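PDB 3HWU: putative DNA-binding protein from Ralstonia eutropha, which is of uncertain function but carries a PCC (DUF296) domain and may bind DNA, possibly as a trimer. Local coordinates for the interface of chains A and B. Coordinates in Å, arbitrary orientation; residue numbers count along the deposited sequence, not the author numbering. Chains: chain A/B, Putative DNA-binding protein.

The interface of chains A and B. Residues chain A 47, 73, 97, 101; chain B 55-56, 93, 106-107.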
# COMPACT_ATOMS: atom_id res chain seq x y z
N GLY A 47 9.94 1.11 -5.32
CA GLY A 47 11.26 1.42 -5.91
C GLY A 47 11.97 0.18 -6.39
O GLY A 47 11.33 -0.86 -6.51
N GLU A 73 12.52 -5.47 -7.71
CA GLU A 73 11.50 -4.42 -7.65
C GLU A 73 10.77 -4.51 -6.32
O GLU A 73 10.43 -5.61 -5.89
CB GLU A 73 10.50 -4.58 -8.80
CG GLU A 73 11.07 -4.23 -10.20
CD GLU A 73 11.28 -2.75 -10.45
OE1 GLU A 73 11.17 -1.94 -9.51
OE2 GLU A 73 11.54 -2.38 -11.62
N THR A 97 9.83 -8.39 -5.82
CA THR A 97 9.70 -9.35 -6.90
C THR A 97 10.94 -9.25 -7.80
O THR A 97 11.59 -8.20 -7.88
CB THR A 97 8.45 -9.09 -7.76
OG1 THR A 97 8.57 -7.82 -8.41
CG2 THR A 97 7.15 -9.11 -6.92
N PHE A 101 8.91 -12.70 -11.33
CA PHE A 101 7.72 -11.98 -10.86
C PHE A 101 7.09 -12.50 -9.61
O PHE A 101 6.10 -11.97 -9.11
CB PHE A 101 6.71 -11.79 -11.99
CG PHE A 101 7.30 -11.15 -13.22
CD1 PHE A 101 7.32 -9.79 -13.35
CD2 PHE A 101 7.88 -11.92 -14.23
CE1 PHE A 101 7.87 -9.21 -14.47
CE2 PHE A 101 8.50 -11.32 -15.33
CZ PHE A 101 8.46 -9.98 -15.45
N GLY B 55 6.66 -5.91 -16.05
CA GLY B 55 7.91 -5.93 -16.79
C GLY B 55 9.09 -5.92 -15.83
O GLY B 55 9.04 -5.21 -14.81
N PHE B 56 10.16 -6.67 -16.14
CA PHE B 56 11.40 -6.64 -15.38
C PHE B 56 12.43 -6.09 -16.34
O PHE B 56 12.76 -6.69 -17.38
CB PHE B 56 11.80 -8.01 -14.83
CG PHE B 56 12.85 -7.93 -13.79
CD1 PHE B 56 12.55 -7.55 -12.49
CD2 PHE B 56 14.16 -8.23 -14.09
CE1 PHE B 56 13.55 -7.46 -11.54
CE2 PHE B 56 15.15 -8.15 -13.13
CZ PHE B 56 14.84 -7.76 -11.86
N HIS B 93 3.47 0.10 -9.44
CA HIS B 93 3.79 -1.29 -9.13
C HIS B 93 2.52 -1.96 -8.62
O HIS B 93 1.62 -1.31 -8.06
CB HIS B 93 4.91 -1.40 -8.08
CG HIS B 93 6.26 -0.94 -8.54
ND1 HIS B 93 7.38 -1.13 -7.78
CD2 HIS B 93 6.68 -0.31 -9.66
CE1 HIS B 93 8.43 -0.70 -8.45
NE2 HIS B 93 8.04 -0.22 -9.60
N GLY B 106 5.27 -6.66 -9.51
CA GLY B 106 6.39 -5.78 -9.79
C GLY B 106 5.94 -4.54 -10.52
O GLY B 106 4.88 -3.96 -10.21
N HIS B 107 6.78 -4.09 -11.45
CA HIS B 107 6.53 -2.89 -12.25
C HIS B 107 5.42 -3.16 -13.27
O HIS B 107 5.56 -4.05 -14.10
CB HIS B 107 7.84 -2.51 -12.96
CG HIS B 107 7.74 -1.35 -13.87
ND1 HIS B 107 8.29 -0.13 -13.58
CD2 HIS B 107 7.23 -1.25 -15.12
CE1 HIS B 107 8.05 0.71 -14.57
NE2 HIS B 107 7.39 0.06 -15.52
O HOH W 1 11.25 -3.42 -14.17
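A:Glu73 reaches chain B through a water: its carboxylate oxygen OE2 lies 2.8 Å from water 1, which in turn lies 2.9 Å from the backbone carbonyl O of B:Gly55. The other carboxylate oxygen, OE1, comes to the imidazole of B:His93 from above the ring plane, 3.2 Å from CE1 and somewhat farther from NE2. The two side chains cross at about a right angle, and carboxylate and ring planes stand 84° apart, so this is a close contact to a C-H corner and not a stack. A bend at chi2 (-73°) turns the carboxylate toward both the water and the imidazole. The carbonyl O of A:Gly47, by contrast, meets the B:His93 edge in the ring plane, 3.5 Å from CE1. B:His107 runs alongside A:Glu73 in the same direction, its CB touching OE2 at 3.9 Å. Its backbone N lies over the same face of the B:His93 ring as OE1, offset toward the rim. Beside the glutamate, the A:Thr97 hydroxyl OG1 rests 3.3 Å from CA of B:Gly106. Farther along, the A:Phe101 ring turns its edge to the B:Gly55–B:Phe56 peptide, with C of B:Gly55 in the ring plane. Its side chain crosses that of B:Phe56 obliquely, CZ packing 3.9 Å from CB. Within the PCC-domain fold, chain A contributes strands 40-49, 72-84 and 87-97 and the loop at A:Phe101, set against strands 51-58, 87-97 and 103-106 of chain B and the loop residue B:His107. Strand 87-97 serves both sides through different residues, A:Thr97 and B:His93; the interface is not an exact two-fold, as suits neighbours in the deposited trimer, which may be the biological assembly.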